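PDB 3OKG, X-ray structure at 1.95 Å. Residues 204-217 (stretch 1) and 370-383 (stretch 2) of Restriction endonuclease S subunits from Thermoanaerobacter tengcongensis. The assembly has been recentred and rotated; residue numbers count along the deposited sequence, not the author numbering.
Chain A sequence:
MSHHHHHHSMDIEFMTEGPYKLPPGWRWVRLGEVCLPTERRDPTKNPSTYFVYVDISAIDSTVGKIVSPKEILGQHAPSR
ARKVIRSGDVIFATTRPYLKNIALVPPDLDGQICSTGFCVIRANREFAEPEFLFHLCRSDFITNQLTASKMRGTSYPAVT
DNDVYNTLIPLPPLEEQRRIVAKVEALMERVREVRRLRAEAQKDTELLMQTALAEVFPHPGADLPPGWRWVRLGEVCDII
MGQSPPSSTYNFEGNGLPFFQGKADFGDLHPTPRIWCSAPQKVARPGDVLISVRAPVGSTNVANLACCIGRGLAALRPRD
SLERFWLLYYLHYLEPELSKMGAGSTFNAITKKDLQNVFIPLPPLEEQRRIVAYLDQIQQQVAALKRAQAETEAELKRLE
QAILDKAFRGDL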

# COMPACT_ATOMS: atom_id res chain seq x y z
N ASP A 204 -6.26 -16.05 -5.57
CA ASP A 204 -6.77 -16.97 -6.58
C ASP A 204 -6.10 -16.76 -7.93
O ASP A 204 -5.93 -17.71 -8.71
CB ASP A 204 -8.29 -16.82 -6.74
CG ASP A 204 -9.03 -17.17 -5.46
OD1 ASP A 204 -8.48 -17.94 -4.65
OD2 ASP A 204 -10.16 -16.67 -5.27
N THR A 205 -5.71 -15.53 -8.21
CA THR A 205 -5.09 -15.24 -9.49
C THR A 205 -3.65 -15.78 -9.50
O THR A 205 -3.19 -16.33 -10.51
CB THR A 205 -5.18 -13.74 -9.84
OG1 THR A 205 -6.55 -13.34 -9.82
CG2 THR A 205 -4.64 -13.48 -11.24
N GLU A 206 -2.94 -15.64 -8.39
CA GLU A 206 -1.59 -16.19 -8.27
C GLU A 206 -1.63 -17.70 -8.47
O GLU A 206 -0.79 -18.27 -9.16
CB GLU A 206 -0.98 -15.83 -6.92
CG GLU A 206 -0.50 -14.39 -6.87
CD GLU A 206 -0.02 -13.98 -5.49
OE1 GLU A 206 0.06 -14.86 -4.60
OE2 GLU A 206 0.29 -12.79 -5.29
N LEU A 207 -2.62 -18.34 -7.86
CA LEU A 207 -2.79 -19.79 -7.97
C LEU A 207 -3.06 -20.20 -9.42
O LEU A 207 -2.51 -21.19 -9.92
CB LEU A 207 -3.94 -20.23 -7.06
CG LEU A 207 -3.76 -21.54 -6.30
CD1 LEU A 207 -4.78 -21.64 -5.16
CD2 LEU A 207 -3.89 -22.71 -7.26
N LEU A 208 -3.89 -19.42 -10.09
CA LEU A 208 -4.14 -19.60 -11.51
C LEU A 208 -2.84 -19.59 -12.34
O LEU A 208 -2.66 -20.43 -13.24
CB LEU A 208 -5.08 -18.51 -12.02
CG LEU A 208 -5.39 -18.56 -13.52
CD1 LEU A 208 -5.74 -19.99 -13.96
CD2 LEU A 208 -6.51 -17.60 -13.87
N MET A 209 -1.97 -18.63 -12.08
CA MET A 209 -0.73 -18.50 -12.85
C MET A 209 0.12 -19.74 -12.63
O MET A 209 0.56 -20.39 -13.59
CB MET A 209 0.04 -17.26 -12.43
CG MET A 209 1.44 -17.16 -13.03
SD MET A 209 1.36 -17.04 -14.83
CE MET A 209 1.14 -15.29 -14.95
N GLN A 210 0.34 -20.06 -11.36
CA GLN A 210 1.12 -21.22 -10.96
C GLN A 210 0.58 -22.52 -11.58
O GLN A 210 1.35 -23.33 -12.11
CB GLN A 210 1.18 -21.28 -9.42
CG GLN A 210 1.95 -22.46 -8.85
CD GLN A 210 2.04 -22.40 -7.33
OE1 GLN A 210 2.79 -21.60 -6.77
NE2 GLN A 210 1.26 -23.25 -6.65
N THR A 211 -0.74 -22.70 -11.55
CA THR A 211 -1.40 -23.85 -12.17
C THR A 211 -1.22 -23.88 -13.69
O THR A 211 -0.98 -24.95 -14.28
CB THR A 211 -2.92 -23.84 -11.84
OG1 THR A 211 -3.11 -24.06 -10.44
CG2 THR A 211 -3.64 -24.93 -12.62
N ALA A 212 -1.35 -22.73 -14.33
CA ALA A 212 -1.18 -22.65 -15.78
C ALA A 212 0.26 -23.02 -16.20
O ALA A 212 0.45 -23.71 -17.19
CB ALA A 212 -1.57 -21.26 -16.31
N LEU A 213 1.25 -22.54 -15.46
CA LEU A 213 2.64 -22.79 -15.82
C LEU A 213 2.94 -24.28 -15.65
O LEU A 213 3.58 -24.89 -16.51
CB LEU A 213 3.58 -21.95 -14.97
CG LEU A 213 3.54 -20.41 -15.19
CD1 LEU A 213 4.24 -19.69 -14.06
CD2 LEU A 213 4.21 -20.05 -16.50
N ALA A 214 2.48 -24.85 -14.53
CA ALA A 214 2.66 -26.29 -14.24
C ALA A 214 2.09 -27.19 -15.33
O ALA A 214 2.62 -28.26 -15.62
CB ALA A 214 2.04 -26.65 -12.89
N GLU A 215 1.01 -26.75 -15.94
CA GLU A 215 0.38 -27.53 -16.99
C GLU A 215 1.18 -27.48 -18.30
O GLU A 215 1.40 -28.51 -18.95
CB GLU A 215 -1.04 -27.02 -17.20
CG GLU A 215 -1.85 -27.75 -18.21
CD GLU A 215 -3.32 -27.54 -17.97
OE1 GLU A 215 -3.65 -26.67 -17.13
OE2 GLU A 215 -4.14 -28.23 -18.60
N VAL A 216 1.64 -26.29 -18.67
CA VAL A 216 2.32 -26.17 -19.96
C VAL A 216 3.78 -26.59 -19.86
O VAL A 216 4.42 -26.90 -20.88
CB VAL A 216 2.24 -24.74 -20.56
CG1 VAL A 216 0.80 -24.32 -20.79
CG2 VAL A 216 2.95 -23.75 -19.67
N PHE A 217 4.31 -26.57 -18.64
CA PHE A 217 5.71 -26.92 -18.40
C PHE A 217 5.77 -28.15 -17.51
O PHE A 217 5.87 -28.05 -16.28
CB PHE A 217 6.45 -25.76 -17.74
CG PHE A 217 6.48 -24.51 -18.58
CD1 PHE A 217 6.78 -24.57 -19.93
CD2 PHE A 217 6.21 -23.27 -18.01
CE1 PHE A 217 6.80 -23.42 -20.70
CE2 PHE A 217 6.23 -22.12 -18.78
CZ PHE A 217 6.53 -22.20 -20.12
N ARG A 370 0.19 -18.67 -28.97
CA ARG A 370 -1.17 -18.82 -28.43
C ARG A 370 -1.16 -18.94 -26.90
O ARG A 370 -1.95 -18.29 -26.21
CB ARG A 370 -1.87 -20.04 -29.06
CG ARG A 370 -3.37 -20.17 -28.75
CD ARG A 370 -3.95 -21.49 -29.29
NE ARG A 370 -3.53 -22.62 -28.45
CZ ARG A 370 -4.12 -22.95 -27.31
NH1 ARG A 370 -5.17 -22.26 -26.87
NH2 ARG A 370 -3.66 -23.97 -26.60
N ILE A 371 -0.26 -19.77 -26.38
CA ILE A 371 -0.12 -19.98 -24.95
C ILE A 371 0.50 -18.76 -24.25
O ILE A 371 0.05 -18.38 -23.17
CB ILE A 371 0.73 -21.24 -24.64
CG1 ILE A 371 -0.02 -22.49 -25.11
CG2 ILE A 371 1.02 -21.34 -23.15
CD1 ILE A 371 0.83 -23.77 -25.05
N VAL A 372 1.49 -18.13 -24.87
CA VAL A 372 2.07 -16.89 -24.32
C VAL A 372 1.00 -15.79 -24.17
O VAL A 372 0.98 -15.04 -23.19
CB VAL A 372 3.28 -16.37 -25.16
CG1 VAL A 372 3.60 -14.92 -24.84
CG2 VAL A 372 4.55 -17.21 -24.87
N ALA A 373 0.11 -15.68 -25.15
CA ALA A 373 -0.96 -14.69 -25.05
C ALA A 373 -1.83 -14.94 -23.81
O ALA A 373 -2.20 -14.02 -23.09
CB ALA A 373 -1.79 -14.71 -26.31
N TYR A 374 -2.13 -16.20 -23.54
CA TYR A 374 -2.91 -16.57 -22.36
C TYR A 374 -2.18 -16.25 -21.05
O TYR A 374 -2.76 -15.65 -20.16
CB TYR A 374 -3.31 -18.04 -22.41
CG TYR A 374 -3.89 -18.54 -21.12
CD1 TYR A 374 -5.16 -18.14 -20.70
CD2 TYR A 374 -3.18 -19.42 -20.32
CE1 TYR A 374 -5.71 -18.59 -19.50
CE2 TYR A 374 -3.73 -19.90 -19.12
CZ TYR A 374 -4.99 -19.48 -18.72
OH TYR A 374 -5.53 -19.94 -17.53
N LEU A 375 -0.92 -16.67 -20.94
CA LEU A 375 -0.12 -16.38 -19.75
C LEU A 375 0.08 -14.88 -19.52
O LEU A 375 0.12 -14.42 -18.39
CB LEU A 375 1.27 -17.04 -19.87
CG LEU A 375 1.30 -18.58 -19.87
CD1 LEU A 375 2.78 -19.05 -20.02
CD2 LEU A 375 0.68 -19.16 -18.61
N ASP A 376 0.26 -14.14 -20.61
CA ASP A 376 0.44 -12.70 -20.51
C ASP A 376 -0.77 -12.06 -19.84
O ASP A 376 -0.61 -11.14 -19.03
CB ASP A 376 0.62 -12.08 -21.89
CG ASP A 376 2.03 -12.24 -22.43
OD1 ASP A 376 2.93 -12.66 -21.67
OD2 ASP A 376 2.22 -11.92 -23.62
N GLN A 377 -1.96 -12.53 -20.20
CA GLN A 377 -3.19 -11.97 -19.59
C GLN A 377 -3.17 -12.17 -18.07
O GLN A 377 -3.41 -11.25 -17.30
CB GLN A 377 -4.43 -12.60 -20.24
CG GLN A 377 -5.74 -12.31 -19.54
CD GLN A 377 -6.58 -11.24 -20.24
OE1 GLN A 377 -6.07 -10.41 -21.00
NE2 GLN A 377 -7.89 -11.27 -20.00
N ILE A 378 -2.88 -13.39 -17.62
CA ILE A 378 -2.81 -13.68 -16.19
C ILE A 378 -1.69 -12.89 -15.50
O ILE A 378 -1.86 -12.34 -14.40
CB ILE A 378 -2.55 -15.17 -15.94
CG1 ILE A 378 -3.59 -16.04 -16.65
CG2 ILE A 378 -2.51 -15.45 -14.45
CD1 ILE A 378 -3.26 -17.56 -16.59
N GLN A 379 -0.52 -12.85 -16.13
CA GLN A 379 0.62 -12.15 -15.53
C GLN A 379 0.29 -10.68 -15.33
O GLN A 379 0.64 -10.09 -14.31
CB GLN A 379 1.86 -12.32 -16.42
CG GLN A 379 3.03 -11.39 -16.11
CD GLN A 379 4.09 -11.44 -17.22
OE1 GLN A 379 3.99 -10.72 -18.23
NE2 GLN A 379 5.08 -12.30 -17.05
N GLN A 380 -0.41 -10.09 -16.29
CA GLN A 380 -0.78 -8.68 -16.15
C GLN A 380 -1.78 -8.50 -15.02
O GLN A 380 -1.81 -7.45 -14.36
CB GLN A 380 -1.36 -8.14 -17.45
CG GLN A 380 -0.34 -8.02 -18.56
CD GLN A 380 -0.99 -7.98 -19.92
OE1 GLN A 380 -2.22 -7.89 -20.03
NE2 GLN A 380 -0.17 -8.06 -20.97
N GLN A 381 -2.62 -9.51 -14.80
CA GLN A 381 -3.67 -9.39 -13.79
C GLN A 381 -3.06 -9.52 -12.41
O GLN A 381 -3.38 -8.74 -11.52
CB GLN A 381 -4.79 -10.42 -14.04
CG GLN A 381 -5.56 -10.16 -15.33
CD GLN A 381 -6.41 -11.35 -15.72
OE1 GLN A 381 -6.16 -12.47 -15.28
NE2 GLN A 381 -7.42 -11.13 -16.56
N VAL A 382 -2.15 -10.48 -12.24
CA VAL A 382 -1.42 -10.65 -10.99
C VAL A 382 -0.69 -9.36 -10.60
O VAL A 382 -0.72 -8.94 -9.44
CB VAL A 382 -0.34 -11.76 -11.14
CG1 VAL A 382 0.63 -11.73 -9.95
CG2 VAL A 382 -0.98 -13.10 -11.27
N ALA A 383 -0.01 -8.78 -11.57
CA ALA A 383 0.74 -7.54 -11.35
C ALA A 383 -0.18 -6.41 -10.92
O ALA A 383 0.10 -5.71 -9.96
CB ALA A 383 1.51 -7.14 -12.60

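At the centre of the contact Ile378 (chi1 m, chi2 t) points toward the facing helix and fits as a knob into a hole formed by Thr205, Leu208, Met209 and Ala212. Ile378 CD1 lies 3.9 Å from Leu208 CG and 4.1 Å from Ala212 CB, and Ile378 CG2 lies 3.7 Å from Met209 CE. The CA-to-CB bond of Met209 points sideways, but its flexible chain (t, p, p) brings the methyl group back against the other helix, where Met209 CE lies 3.2 Å from Gln379 N and 3.4 Å from Gln379 CB. That backbone nitrogen is already hydrogen-bonded to Leu375 O, so the approach is close packing against the helix backbone. Ala212, small and buried, leaves room for larger neighbours: Ala212 CB meets Leu375 CD2 at 3.8 Å and, at the edge of the tyrosine ring, Tyr374 CE2 at 3.8 Å. Leu375 CD1 also reaches Leu213 CD2 at 3.9 Å. The helical segments 204-216 and 370-383 run roughly antiparallel, with their axes 9.3 Å apart at closest approach and 149° between their N-to-C directions, burying 601 Å² in all. No hydrogen bond crosses between them; the contact is one of apolar side-chain packing. Farther along, the helices are wider apart, and the beta-branched pair still meets, Val216 CG1 to Ile371 CG2, at 3.8 Å. At the other end Thr205 turns its methyl inward, Thr205 CG2 lying 3.7 Å from Val382 CG2, while its OG1 is hydrogen-bonded elsewhere in the structure. At the polar edge the carbon portions of Glu206 and Gln381 make the contact: Glu206 CG lies 4.2 Å from Val382 CG1, and Gln381 CB 4.2 Å from Thr205 CG2. Tyr374 OH comes within 3.6 Å of Leu208 CD1, a van der Waals contact at the exposed edge.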